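Local coordinates for protein KLLA0E08119p (Kluyveromyces lactis, PDB 3VA7) that probably carboxylates urea to urea-1-carboxylate with ATP, hydrogencarbonate and biotin, as the urea carboxylase portion of a longer urea-degrading enzyme, at residues Phe31-Ile36 and Gly103-Ile108; Arg39-Val44 and Arg394-Val399; Tyr61-Lys66 and Ala79-Thr84; Leu90-Ile95 and Ala118-Arg123. All coordinates share one frame; numbering follows the deposited sequence.

Interaction 1: residues Phe31-Ile36 and Gly103-Ile108; sequences FETVLI and GAQAII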
loop_
_atom_site.group_PDB
_atom_site.type_symbol
_atom_site.label_atom_id
_atom_site.label_comp_id
_atom_site.label_asym_id
_atom_site.label_seq_id
_atom_site.Cartn_x
_atom_site.Cartn_y
_atom_site.Cartn_z
ATOM N N PHE A 31 -1.154 -36.881 -25.456
ATOM C CA PHE A 31 -0.331 -35.864 -26.102
ATOM C C PHE A 31 0.880 -35.597 -25.200
ATOM O O PHE A 31 0.822 -35.807 -23.993
ATOM C CB PHE A 31 -1.080 -34.542 -26.277
ATOM C CG PHE A 31 -2.329 -34.619 -27.107
ATOM C CD1 PHE A 31 -2.262 -34.671 -28.502
ATOM C CD2 PHE A 31 -3.585 -34.566 -26.495
ATOM C CE1 PHE A 31 -3.419 -34.714 -29.263
ATOM C CE2 PHE A 31 -4.739 -34.594 -27.254
ATOM C CZ PHE A 31 -4.651 -34.670 -28.655
ATOM N N GLU A 32 1.959 -35.124 -25.807
ATOM C CA GLU A 32 3.225 -34.997 -25.143
ATOM C C GLU A 32 3.335 -33.556 -24.626
ATOM O O GLU A 32 3.594 -33.319 -23.450
ATOM C CB GLU A 32 4.336 -35.357 -26.143
ATOM C CG GLU A 32 5.473 -36.247 -25.617
ATOM C CD GLU A 32 4.975 -37.481 -24.845
ATOM O OE1 GLU A 32 4.140 -38.225 -25.419
ATOM O OE2 GLU A 32 5.427 -37.706 -23.672
ATOM N N THR A 33 3.106 -32.594 -25.513
ATOM C CA THR A 33 3.035 -31.211 -25.113
ATOM C C THR A 33 1.697 -30.648 -25.656
ATOM O O THR A 33 1.288 -31.011 -26.759
ATOM C CB THR A 33 4.317 -30.400 -25.564
ATOM O OG1 THR A 33 4.351 -30.289 -26.972
ATOM C CG2 THR A 33 5.585 -31.117 -25.221
ATOM N N VAL A 34 1.011 -29.811 -24.870
ATOM C CA VAL A 34 -0.305 -29.245 -25.204
ATOM C C VAL A 34 -0.272 -27.725 -24.955
ATOM O O VAL A 34 0.152 -27.306 -23.909
ATOM C CB VAL A 34 -1.459 -29.877 -24.314
ATOM C CG1 VAL A 34 -2.729 -29.056 -24.397
ATOM C CG2 VAL A 34 -1.783 -31.298 -24.686
ATOM N N LEU A 35 -0.717 -26.895 -25.897
ATOM C CA LEU A 35 -0.782 -25.427 -25.668
ATOM C C LEU A 35 -2.175 -24.973 -25.213
ATOM O O LEU A 35 -3.172 -25.522 -25.698
ATOM C CB LEU A 35 -0.428 -24.690 -26.941
ATOM C CG LEU A 35 -0.480 -23.155 -26.970
ATOM C CD1 LEU A 35 0.723 -22.717 -27.813
ATOM C CD2 LEU A 35 -1.861 -22.540 -27.482
ATOM N N ILE A 36 -2.250 -23.995 -24.300
ATOM C CA ILE A 36 -3.547 -23.489 -23.840
ATOM C C ILE A 36 -3.797 -22.161 -24.475
ATOM O O ILE A 36 -3.127 -21.168 -24.143
ATOM C CB ILE A 36 -3.605 -23.135 -22.328
ATOM C CG1 ILE A 36 -2.801 -24.085 -21.416
ATOM C CG2 ILE A 36 -5.036 -22.858 -21.875
ATOM C CD1 ILE A 36 -2.937 -25.448 -21.635
ATOM N N GLY A 103 6.513 -26.799 -30.481
ATOM C CA GLY A 103 6.106 -28.169 -30.875
ATOM C C GLY A 103 4.927 -28.760 -30.115
ATOM O O GLY A 103 4.996 -29.894 -29.659
ATOM N N ALA A 104 3.845 -28.004 -29.953
ATOM C CA ALA A 104 2.621 -28.551 -29.262
ATOM C C ALA A 104 1.819 -29.437 -30.200
ATOM O O ALA A 104 1.477 -29.015 -31.310
ATOM C CB ALA A 104 1.742 -27.427 -28.712
ATOM N N GLN A 105 1.537 -30.674 -29.818
ATOM C CA GLN A 105 0.705 -31.459 -30.727
ATOM C C GLN A 105 -0.756 -31.076 -30.742
ATOM O O GLN A 105 -1.451 -31.363 -31.737
ATOM C CB GLN A 105 0.918 -32.953 -30.645
ATOM C CG GLN A 105 1.015 -33.482 -29.294
ATOM C CD GLN A 105 2.306 -34.220 -29.094
ATOM O OE1 GLN A 105 3.409 -33.675 -29.363
ATOM N NE2 GLN A 105 2.195 -35.487 -28.628
ATOM N N ALA A 106 -1.215 -30.382 -29.696
ATOM C CA ALA A 106 -2.646 -30.034 -29.508
ATOM C C ALA A 106 -2.816 -28.661 -28.885
ATOM O O ALA A 106 -1.918 -28.153 -28.183
ATOM C CB ALA A 106 -3.337 -31.064 -28.662
ATOM N N ILE A 107 -3.964 -28.055 -29.168
ATOM C CA ILE A 107 -4.369 -26.809 -28.528
ATOM C C ILE A 107 -5.704 -27.000 -27.827
ATOM O O ILE A 107 -6.657 -27.543 -28.405
ATOM C CB ILE A 107 -4.494 -25.662 -29.529
ATOM C CG1 ILE A 107 -3.169 -25.454 -30.266
ATOM C CG2 ILE A 107 -4.970 -24.394 -28.829
ATOM C CD1 ILE A 107 -3.333 -24.667 -31.564
ATOM N N ILE A 108 -5.750 -26.617 -26.561
ATOM C CA ILE A 108 -6.975 -26.698 -25.833
ATOM C C ILE A 108 -7.314 -25.251 -25.544
ATOM O O ILE A 108 -6.468 -24.495 -25.050
ATOM C CB ILE A 108 -6.885 -27.611 -24.593
ATOM C CG1 ILE A 108 -8.208 -27.627 -23.822
ATOM C CG2 ILE A 108 -5.763 -27.182 -23.699
ATOM C CD1 ILE A 108 -8.316 -28.707 -22.773
#
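F31 lays its ring on A106 and meets the chain of Q105 with its rim. From the backbone outward, CB of F31 lies 3.8 Å from Q105 CG. With the ring carbon CG anti to the carbonyl carbon (chi1 -60°), the phenyl group is carried across to the other segment. CD1 then approaches Q105 CG at the ring edge (3.6 Å). The A106 methyl sits over the centre of one ring face, about equally near all six ring carbons and 3.7 Å from the centroid, a CH-pi contact. Cut back to an alanine, F31 would probably leave the A106 methyl without its aromatic cover and a gap beside A346, which the ring also touches. Beyond the ring, strands 33-36 and 106-108 run parallel as neighbours at the middle of a five-stranded α/β sheet in the biotin carboxylase N-terminal domain. L35 fixes their register: its N donates to A106 O (2.9 Å) while its O accepts from I108 N. Before the strand pairing proper, Q105 N makes a more bent bond to T33 O (3.1 Å). On one face of the sheet V34 CG1 meets I108 CG2 (3.6 Å), and I36 packs alongside I108 under helix 40-53. The other face carries L35 and I107, lying side by side with L35 CD2 against I107 CG2 (3.9 Å), and helix 92-101 covers them.

Interaction 2: residues Arg39-Val44 and Arg394-Val399; sequences RGEIAV and RVDTWV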
loop_
_atom_site.group_PDB
_atom_site.type_symbol
_atom_site.label_atom_id
_atom_site.label_comp_id
_atom_site.label_asym_id
_atom_site.label_seq_id
_atom_site.Cartn_x
_atom_site.Cartn_y
_atom_site.Cartn_z
ATOM N N ARG A 39 -6.105 -17.750 -20.892
ATOM C CA ARG A 39 -5.505 -16.998 -19.793
ATOM C C ARG A 39 -6.242 -17.289 -18.489
ATOM O O ARG A 39 -7.078 -18.182 -18.413
ATOM C CB ARG A 39 -5.539 -15.469 -20.110
ATOM C CG ARG A 39 -6.924 -14.826 -20.071
ATOM C CD ARG A 39 -6.926 -13.274 -20.048
ATOM N NE ARG A 39 -6.390 -12.703 -18.808
ATOM C CZ ARG A 39 -7.022 -12.645 -17.612
ATOM N NH1 ARG A 39 -6.382 -12.095 -16.563
ATOM N NH2 ARG A 39 -8.264 -13.142 -17.427
ATOM N N GLY A 40 -5.942 -16.530 -17.458
ATOM C CA GLY A 40 -6.703 -16.616 -16.222
ATOM C C GLY A 40 -6.829 -17.987 -15.604
ATOM O O GLY A 40 -5.912 -18.817 -15.633
ATOM N N GLU A 41 -8.019 -18.225 -15.103
ATOM C CA GLU A 41 -8.366 -19.283 -14.175
ATOM C C GLU A 41 -8.515 -20.604 -14.913
ATOM O O GLU A 41 -8.048 -21.680 -14.462
ATOM C CB GLU A 41 -9.682 -18.792 -13.547
ATOM C CG GLU A 41 -10.631 -19.737 -12.983
ATOM C CD GLU A 41 -11.431 -20.589 -13.980
ATOM O OE1 GLU A 41 -12.379 -20.083 -14.682
ATOM O OE2 GLU A 41 -11.129 -21.804 -13.935
ATOM N N ILE A 42 -9.148 -20.553 -16.067
ATOM C CA ILE A 42 -9.188 -21.762 -16.884
ATOM C C ILE A 42 -7.781 -22.253 -17.309
ATOM O O ILE A 42 -7.503 -23.455 -17.367
ATOM C CB ILE A 42 -10.118 -21.617 -18.116
ATOM C CG1 ILE A 42 -10.490 -23.013 -18.600
ATOM C CG2 ILE A 42 -9.490 -20.706 -19.234
ATOM C CD1 ILE A 42 -10.852 -23.897 -17.449
ATOM N N ALA A 43 -6.888 -21.320 -17.620
ATOM C CA ALA A 43 -5.568 -21.763 -18.014
ATOM C C ALA A 43 -4.920 -22.519 -16.824
ATOM O O ALA A 43 -4.391 -23.655 -16.997
ATOM C CB ALA A 43 -4.726 -20.617 -18.475
ATOM N N VAL A 44 -5.003 -21.909 -15.631
ATOM C CA VAL A 44 -4.440 -22.501 -14.464
ATOM C C VAL A 44 -5.083 -23.873 -14.203
ATOM O O VAL A 44 -4.378 -24.838 -13.834
ATOM C CB VAL A 44 -4.583 -21.586 -13.220
ATOM C CG1 VAL A 44 -4.168 -22.335 -11.960
ATOM C CG2 VAL A 44 -3.749 -20.296 -13.371
ATOM N N ARG A 394 -12.864 -26.335 -3.059
ATOM C CA ARG A 394 -12.090 -26.272 -4.290
ATOM C C ARG A 394 -12.220 -24.833 -4.750
ATOM O O ARG A 394 -13.332 -24.293 -4.832
ATOM C CB ARG A 394 -12.632 -27.254 -5.377
ATOM C CG ARG A 394 -12.096 -26.923 -6.785
ATOM C CD ARG A 394 -12.364 -27.969 -7.768
ATOM N NE ARG A 394 -12.193 -27.462 -9.115
ATOM C CZ ARG A 394 -12.373 -28.204 -10.205
ATOM N NH1 ARG A 394 -12.731 -29.488 -10.092
ATOM N NH2 ARG A 394 -12.192 -27.678 -11.403
ATOM N N VAL A 395 -11.084 -24.188 -5.009
ATOM C CA VAL A 395 -11.148 -22.824 -5.581
ATOM C C VAL A 395 -10.331 -22.751 -6.830
ATOM O O VAL A 395 -9.166 -23.072 -6.833
ATOM C CB VAL A 395 -11.023 -21.616 -4.521
ATOM C CG1 VAL A 395 -10.892 -22.120 -3.064
ATOM C CG2 VAL A 395 -9.989 -20.544 -4.899
ATOM N N ASP A 396 -10.983 -22.430 -7.929
ATOM C CA ASP A 396 -10.250 -22.317 -9.168
ATOM C C ASP A 396 -9.992 -20.830 -9.295
ATOM O O ASP A 396 -10.926 -19.989 -9.331
ATOM C CB ASP A 396 -11.025 -22.919 -10.343
ATOM C CG ASP A 396 -11.280 -24.444 -10.194
ATOM O OD1 ASP A 396 -10.662 -25.186 -9.385
ATOM O OD2 ASP A 396 -12.131 -24.946 -10.925
ATOM N N THR A 397 -8.728 -20.483 -9.273
ATOM C CA THR A 397 -8.386 -19.107 -9.325
ATOM C C THR A 397 -7.061 -18.965 -10.075
ATOM O O THR A 397 -6.470 -19.967 -10.541
ATOM C CB THR A 397 -8.288 -18.514 -7.875
ATOM O OG1 THR A 397 -8.115 -17.081 -7.936
ATOM C CG2 THR A 397 -7.120 -19.201 -7.058
ATOM N N TRP A 398 -6.601 -17.727 -10.191
ATOM C CA TRP A 398 -5.326 -17.447 -10.820
ATOM C C TRP A 398 -4.668 -16.299 -10.060
ATOM O O TRP A 398 -3.736 -15.708 -10.553
ATOM C CB TRP A 398 -5.527 -17.071 -12.291
ATOM C CG TRP A 398 -6.327 -15.861 -12.454
ATOM C CD1 TRP A 398 -7.706 -15.726 -12.293
ATOM C CD2 TRP A 398 -5.832 -14.557 -12.766
ATOM N NE1 TRP A 398 -8.082 -14.404 -12.516
ATOM C CE2 TRP A 398 -6.956 -13.673 -12.804
ATOM C CE3 TRP A 398 -4.548 -14.044 -13.015
ATOM C CZ2 TRP A 398 -6.817 -12.305 -13.073
ATOM C CZ3 TRP A 398 -4.403 -12.685 -13.291
ATOM C CH2 TRP A 398 -5.531 -11.821 -13.322
ATOM N N VAL A 399 -5.145 -16.009 -8.845
ATOM C CA VAL A 399 -4.667 -14.850 -8.094
ATOM C C VAL A 399 -4.130 -15.199 -6.698
ATOM O O VAL A 399 -4.458 -16.249 -6.113
ATOM C CB VAL A 399 -5.750 -13.782 -8.001
ATOM C CG1 VAL A 399 -6.339 -13.511 -9.409
ATOM C CG2 VAL A 399 -6.818 -14.167 -6.971
HETATM O O HOH W 1 -12.135 -23.992 -13.784
HETATM O O HOH W 2 -7.768 -22.179 -11.668
#
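D396 meets E41 with its CB and backbone carbonyl, near the middle of a segment that starts at R394. That arginine grips the D396 carboxylate side-on from within the strand: NE bonds to OD1 (2.8 Å) and NH2 to OD2, both on the syn side, while its NH1 is paired with E330. At D396 itself the carboxylate comes within 4.5 Å of that of E41, OD2 to OE2, a like-charged approach that the arginine is likely to ease. E41 OE1 turns elsewhere, to the hydroxyl of Y111. At T397 the side chain leaves the interface to bond L413 O, and its OG1 also accepts from V399 N, forming an ST turn. Its carbonyl stays behind, with V44 CG1 lying 3.6 Å from T397 O and a water near both T397 O and E41 O. Here the start of helix 40-53, which follows the first strand of the N-terminal α/β domain, meets strand 394-397 of the antiparallel sheet, in the biotin carboxylase C-terminal region. W398 has the most surface covered in this contact. Its CB touches V44 CG2 (3.8 Å), and its five-membered ring takes G40 CA over one face, 4.1 Å from the centroid. Over the same face, R39 brings NH1 edge-first, its guanidinium 84° to the indole, with CZ 4.8 Å from the centroid of the six-membered ring: a cation-pi contact. A bend at chi3 (-68°) sets this guanidinium, whose NE is salt-bridged to D65; W398 NE1 bonds T412 O. V399 CG1 covers the opposite indole face.

Interaction 3: residues Tyr61-Lys66 and Ala79-Thr84; sequences YSDPDK and ALHGRT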
loop_
_atom_site.group_PDB
_atom_site.type_symbol
_atom_site.label_atom_id
_atom_site.label_comp_id
_atom_site.label_asym_id
_atom_site.label_seq_id
_atom_site.Cartn_x
_atom_site.Cartn_y
_atom_site.Cartn_z
ATOM N N TYR A 61 0.584 -15.483 -23.451
ATOM C CA TYR A 61 0.140 -14.331 -22.715
ATOM C C TYR A 61 0.246 -13.032 -23.478
ATOM O O TYR A 61 1.158 -12.831 -24.276
ATOM C CB TYR A 61 0.930 -14.204 -21.428
ATOM C CG TYR A 61 2.424 -14.218 -21.626
ATOM C CD1 TYR A 61 3.163 -13.026 -21.573
ATOM C CD2 TYR A 61 3.120 -15.420 -21.851
ATOM C CE1 TYR A 61 4.521 -13.026 -21.736
ATOM C CE2 TYR A 61 4.489 -15.413 -22.027
ATOM C CZ TYR A 61 5.174 -14.201 -21.975
ATOM O OH TYR A 61 6.533 -14.161 -22.151
ATOM N N SER A 62 -0.707 -12.144 -23.214
ATOM C CA SER A 62 -0.609 -10.751 -23.604
ATOM C C SER A 62 0.433 -10.050 -22.750
ATOM O O SER A 62 1.058 -10.675 -21.874
ATOM C CB SER A 62 -1.928 -10.098 -23.308
ATOM O OG SER A 62 -2.169 -10.156 -21.930
ATOM N N ASP A 63 0.567 -8.737 -22.927
ATOM C CA ASP A 63 1.515 -8.013 -22.101
ATOM C C ASP A 63 1.070 -7.749 -20.662
ATOM O O ASP A 63 1.872 -7.955 -19.736
ATOM C CB ASP A 63 2.089 -6.785 -22.815
ATOM C CG ASP A 63 3.040 -7.175 -23.974
ATOM O OD1 ASP A 63 3.303 -8.391 -24.204
ATOM O OD2 ASP A 63 3.502 -6.261 -24.688
ATOM N N PRO A 64 -0.194 -7.347 -20.442
ATOM C CA PRO A 64 -0.594 -7.260 -19.023
ATOM C C PRO A 64 -0.537 -8.622 -18.270
ATOM O O PRO A 64 -0.389 -8.645 -17.019
ATOM C CB PRO A 64 -2.035 -6.725 -19.068
ATOM C CG PRO A 64 -2.279 -6.303 -20.533
ATOM C CD PRO A 64 -1.257 -6.951 -21.388
ATOM N N ASP A 65 -0.627 -9.746 -19.004
ATOM C CA ASP A 65 -0.574 -11.065 -18.345
ATOM C C ASP A 65 0.805 -11.642 -18.158
ATOM O O ASP A 65 0.931 -12.757 -17.659
ATOM C CB ASP A 65 -1.452 -12.098 -19.056
ATOM C CG ASP A 65 -2.919 -11.816 -18.876
ATOM O OD1 ASP A 65 -3.289 -11.282 -17.805
ATOM O OD2 ASP A 65 -3.698 -12.114 -19.792
ATOM N N LYS A 66 1.847 -10.913 -18.527
ATOM C CA LYS A 66 3.154 -11.528 -18.479
ATOM C C LYS A 66 3.532 -12.037 -17.078
ATOM O O LYS A 66 4.398 -12.901 -16.927
ATOM C CB LYS A 66 4.235 -10.656 -19.146
ATOM C CG LYS A 66 4.675 -9.375 -18.449
ATOM C CD LYS A 66 6.121 -9.001 -18.938
ATOM C CE LYS A 66 6.377 -7.464 -19.225
ATOM N NZ LYS A 66 5.596 -6.476 -18.362
ATOM N N ALA A 79 5.258 -15.301 -25.364
ATOM C CA ALA A 79 4.741 -13.959 -25.352
ATOM C C ALA A 79 4.089 -13.708 -26.712
ATOM O O ALA A 79 4.706 -13.891 -27.760
ATOM C CB ALA A 79 5.886 -12.970 -25.110
ATOM N N LEU A 80 2.811 -13.363 -26.690
ATOM C CA LEU A 80 2.173 -12.761 -27.849
ATOM C C LEU A 80 2.427 -11.319 -27.522
ATOM O O LEU A 80 2.580 -10.976 -26.320
ATOM C CB LEU A 80 0.668 -13.047 -27.829
ATOM C CG LEU A 80 0.146 -14.434 -27.426
ATOM C CD1 LEU A 80 -1.308 -14.340 -27.041
ATOM C CD2 LEU A 80 0.352 -15.439 -28.527
ATOM N N HIS A 81 2.536 -10.437 -28.496
ATOM C CA HIS A 81 2.852 -9.080 -28.042
ATOM C C HIS A 81 1.663 -8.145 -28.186
ATOM O O HIS A 81 0.981 -8.147 -29.199
ATOM C CB HIS A 81 4.156 -8.574 -28.667
ATOM C CG HIS A 81 5.342 -9.460 -28.380
ATOM N ND1 HIS A 81 5.673 -10.545 -29.171
ATOM C CD2 HIS A 81 6.265 -9.425 -27.382
ATOM C CE1 HIS A 81 6.756 -11.131 -28.684
ATOM N NE2 HIS A 81 7.133 -10.473 -27.597
ATOM N N GLY A 82 1.363 -7.396 -27.139
ATOM C CA GLY A 82 0.233 -6.480 -27.199
ATOM C C GLY A 82 -0.607 -6.539 -25.959
ATOM O O GLY A 82 -0.288 -7.261 -25.014
ATOM N N ARG A 83 -1.697 -5.778 -25.977
ATOM C CA ARG A 83 -2.525 -5.581 -24.796
ATOM C C ARG A 83 -3.939 -6.140 -24.997
ATOM O O ARG A 83 -4.428 -6.875 -24.163
ATOM C CB ARG A 83 -2.539 -4.078 -24.402
ATOM C CG ARG A 83 -2.678 -3.736 -22.885
ATOM C CD ARG A 83 -1.522 -2.797 -22.331
ATOM N NE ARG A 83 -0.208 -3.448 -22.027
ATOM C CZ ARG A 83 0.384 -3.504 -20.813
ATOM N NH1 ARG A 83 -0.206 -2.969 -19.744
ATOM N NH2 ARG A 83 1.565 -4.109 -20.649
ATOM N N THR A 84 -4.593 -5.829 -26.102
ATOM C CA THR A 84 -6.014 -6.123 -26.193
ATOM C C THR A 84 -6.305 -7.590 -26.482
ATOM O O THR A 84 -5.466 -8.315 -27.021
ATOM C CB THR A 84 -6.691 -5.293 -27.292
ATOM O OG1 THR A 84 -6.041 -5.563 -28.546
ATOM C CG2 THR A 84 -6.635 -3.781 -26.963
#
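At the C-terminal ends of strands 56-61 and 76-79 of the parallel sheet, where the chain runs into loops, Y61 forms a parallel bridge with A79. Two backbone bonds of Y61 flank A79, L80 N donating to Y61 O (3.0 Å) and V78 completing the bridge. Chi1 of 53° sets the tyrosine ring between its own backbone N and carbonyl carbon, where one face covers A79 CA, 3.7 Å from the centroid in a CH-pi contact. A79 CB lies by the phenol end, 3.4 Å from Y61 CZ. A serine in place of Y61 would probably uncover the A79 backbone and open a gap beside this outermost strand. Further on, the loops join again: D63 N donates to G82 O (2.7 Å), almost along the C=O axis, and the D63 carboxylate folds back to take a weak bond from G82 N at OD2 (3.4 Å). G82 has backbone angles that suit glycine alone. Beyond it, R83 bends twice and lays its guanidinium over P64 CD, with R83 CG against P64 CG (3.5 Å). D63 OD2 and R83 NH2 remain 5.0 Å apart, so the loops are joined mainly by backbone bonds, with the D63 carboxylate adding a weak one.

Interaction 4: residues Leu90-Ile95 and Ala118-Arg123; sequences LDIDKI and ADFSDR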
loop_
_atom_site.group_PDB
_atom_site.type_symbol
_atom_site.label_atom_id
_atom_site.label_comp_id
_atom_site.label_asym_id
_atom_site.label_seq_id
_atom_site.Cartn_x
_atom_site.Cartn_y
_atom_site.Cartn_z
ATOM N N LEU A 90 -6.950 -13.539 -29.387
ATOM C CA LEU A 90 -7.856 -13.736 -30.533
ATOM C C LEU A 90 -7.170 -13.875 -31.890
ATOM O O LEU A 90 -7.823 -14.186 -32.885
ATOM C CB LEU A 90 -8.847 -12.581 -30.619
ATOM C CG LEU A 90 -9.877 -12.525 -29.512
ATOM C CD1 LEU A 90 -10.496 -11.145 -29.429
ATOM C CD2 LEU A 90 -10.914 -13.645 -29.699
ATOM N N ASP A 91 -5.863 -13.636 -31.926
ATOM C CA ASP A 91 -5.110 -13.577 -33.180
ATOM C C ASP A 91 -4.667 -14.974 -33.481
ATOM O O ASP A 91 -3.667 -15.452 -32.933
ATOM C CB ASP A 91 -3.896 -12.612 -33.063
ATOM C CG ASP A 91 -3.185 -12.350 -34.423
ATOM O OD1 ASP A 91 -3.332 -11.232 -34.958
ATOM O OD2 ASP A 91 -2.471 -13.242 -34.943
ATOM N N ILE A 92 -5.432 -15.630 -34.348
ATOM C CA ILE A 92 -5.182 -17.017 -34.712
ATOM C C ILE A 92 -3.739 -17.222 -35.167
ATOM O O ILE A 92 -3.127 -18.269 -34.909
ATOM C CB ILE A 92 -6.155 -17.481 -35.809
ATOM C CG1 ILE A 92 -7.611 -17.389 -35.300
ATOM C CG2 ILE A 92 -5.771 -18.869 -36.335
ATOM C CD1 ILE A 92 -8.707 -17.779 -36.317
ATOM N N ASP A 93 -3.191 -16.217 -35.844
ATOM C CA ASP A 93 -1.911 -16.422 -36.512
ATOM C C ASP A 93 -0.821 -16.635 -35.489
ATOM O O ASP A 93 -0.035 -17.603 -35.578
ATOM C CB ASP A 93 -1.607 -15.317 -37.557
ATOM C CG ASP A 93 -1.952 -15.781 -38.990
ATOM O OD1 ASP A 93 -2.846 -16.676 -39.137
ATOM O OD2 ASP A 93 -1.314 -15.299 -39.961
ATOM N N LYS A 94 -0.833 -15.727 -34.511
ATOM C CA LYS A 94 0.051 -15.742 -33.370
ATOM C C LYS A 94 -0.056 -17.065 -32.604
ATOM O O LYS A 94 0.980 -17.736 -32.392
ATOM C CB LYS A 94 -0.263 -14.552 -32.470
ATOM C CG LYS A 94 0.254 -13.194 -32.997
ATOM C CD LYS A 94 -0.243 -12.044 -32.146
ATOM C CE LYS A 94 0.783 -10.889 -32.147
ATOM N NZ LYS A 94 0.469 -9.776 -31.215
ATOM N N ILE A 95 -1.294 -17.474 -32.261
ATOM C CA ILE A 95 -1.572 -18.734 -31.503
ATOM C C ILE A 95 -0.954 -19.936 -32.184
ATOM O O ILE A 95 -0.214 -20.715 -31.567
ATOM C CB ILE A 95 -3.117 -19.000 -31.224
ATOM C CG1 ILE A 95 -3.752 -17.961 -30.280
ATOM C CG2 ILE A 95 -3.366 -20.419 -30.706
ATOM C CD1 ILE A 95 -2.844 -17.385 -29.158
ATOM N N ALA A 118 -14.830 -21.409 -35.425
ATOM C CA ALA A 118 -14.649 -22.541 -36.318
ATOM C C ALA A 118 -13.545 -22.356 -37.346
ATOM O O ALA A 118 -12.980 -23.365 -37.819
ATOM C CB ALA A 118 -15.968 -22.876 -37.023
ATOM N N ASP A 119 -13.245 -21.111 -37.737
ATOM C CA ASP A 119 -12.080 -20.921 -38.617
ATOM C C ASP A 119 -10.872 -21.473 -37.869
ATOM O O ASP A 119 -10.094 -22.305 -38.399
ATOM C CB ASP A 119 -11.837 -19.442 -38.979
ATOM C CG ASP A 119 -12.965 -18.826 -39.857
ATOM O OD1 ASP A 119 -13.175 -17.597 -39.733
ATOM O OD2 ASP A 119 -13.617 -19.566 -40.647
ATOM N N PHE A 120 -10.759 -21.038 -36.603
ATOM C CA PHE A 120 -9.723 -21.539 -35.715
ATOM C C PHE A 120 -9.726 -23.060 -35.582
ATOM O O PHE A 120 -8.699 -23.691 -35.776
ATOM C CB PHE A 120 -9.778 -20.864 -34.345
ATOM C CG PHE A 120 -8.686 -21.317 -33.417
ATOM C CD1 PHE A 120 -8.990 -21.948 -32.220
ATOM C CD2 PHE A 120 -7.343 -21.137 -33.763
ATOM C CE1 PHE A 120 -7.976 -22.348 -31.374
ATOM C CE2 PHE A 120 -6.315 -21.544 -32.908
ATOM C CZ PHE A 120 -6.631 -22.144 -31.723
ATOM N N SER A 121 -10.865 -23.671 -35.296
ATOM C CA SER A 121 -10.833 -25.133 -35.229
ATOM C C SER A 121 -10.262 -25.733 -36.527
ATOM O O SER A 121 -9.424 -26.634 -36.476
ATOM C CB SER A 121 -12.178 -25.729 -34.882
ATOM O OG SER A 121 -12.066 -27.128 -34.897
ATOM N N ASP A 122 -10.700 -25.171 -37.664
ATOM C CA ASP A 122 -10.270 -25.576 -39.009
ATOM C C ASP A 122 -8.770 -25.289 -39.308
ATOM O O ASP A 122 -8.087 -26.168 -39.861
ATOM C CB ASP A 122 -11.181 -24.947 -40.106
ATOM C CG ASP A 122 -12.605 -25.575 -40.180
ATOM O OD1 ASP A 122 -12.799 -26.797 -39.958
ATOM O OD2 ASP A 122 -13.550 -24.824 -40.495
ATOM N N ARG A 123 -8.272 -24.091 -38.940
ATOM C CA ARG A 123 -6.820 -23.780 -38.970
ATOM C C ARG A 123 -5.976 -24.822 -38.238
ATOM O O ARG A 123 -4.930 -25.249 -38.757
ATOM C CB ARG A 123 -6.490 -22.389 -38.382
ATOM C CG ARG A 123 -6.047 -21.294 -39.394
ATOM C CD ARG A 123 -4.977 -21.802 -40.431
ATOM N NE ARG A 123 -3.568 -21.416 -40.203
ATOM C CZ ARG A 123 -3.114 -20.200 -39.850
ATOM N NH1 ARG A 123 -3.944 -19.174 -39.665
ATOM N NH2 ARG A 123 -1.799 -20.010 -39.677
#
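I92, F120 and R123 bury the most surface where the first turn of helix 92-101 meets helix 118-125. I92 touches the other helix with both branches. Its CG2 approaches the edge of the F120 ring at CD2 (3.8 Å), while CD1 lies against F120 CB (3.8 Å). F120 holds its own CG anti to the backbone N (chi1 -178°), which stretches the ring toward helix 92-101. Further along that ring, CZ meets I95 CG2 (3.8 Å), one turn on from I92, so the phenyl group bridges two isoleucines; L114 touches both I92 and F120. R123 closes the more exposed side. Its aliphatic part passes I92 CG2, 3.9 Å from R123 CG, and bends at chi2 and chi3 bring the guanidinium round to D93. There NH1 donates to D93 OD1 in a nearly straight salt-bridge bond (2.8 Å, 173°), lying in the guanidinium plane and nearly on the C-O line of the carboxylate, whose own plane stands 79° to it. R123 NE pairs with E127, so the charge is shared by two acids. D91 caps the first turn carrying I92 and D93, its OD2 accepting from K94 N (3.0 Å). The two helices, with an apolar seam and an ion pair at its outer rim, belong to one of the two helical layers that flank the parallel sheet of this α/β domain, helix 40-53 lying on the other face.

How the interactions relate
All four interactions lie in the biotin carboxylase part, their centres 14 to 23 Å apart. Interaction 1 is in the middle of the parallel sheet; interaction 4 joins helices over one face, where F120 meets I107 and I95 meets L35. Interaction 2 starts from helix 40-53 on the other face and reaches strand 394-397, while interaction 3 joins loops at the sheet edge. Along the chain, interactions 3 and 4 come in series inside the loop closed by interaction 2, and interaction 1 alternates with 2 and 4. R39 of interaction 2 is salt-bridged to D65 of interaction 3, and L80 packs on I95. Interactions 1, 3 and 4 stay within the N-terminal domain; interaction 2 joins it to the C-terminal region.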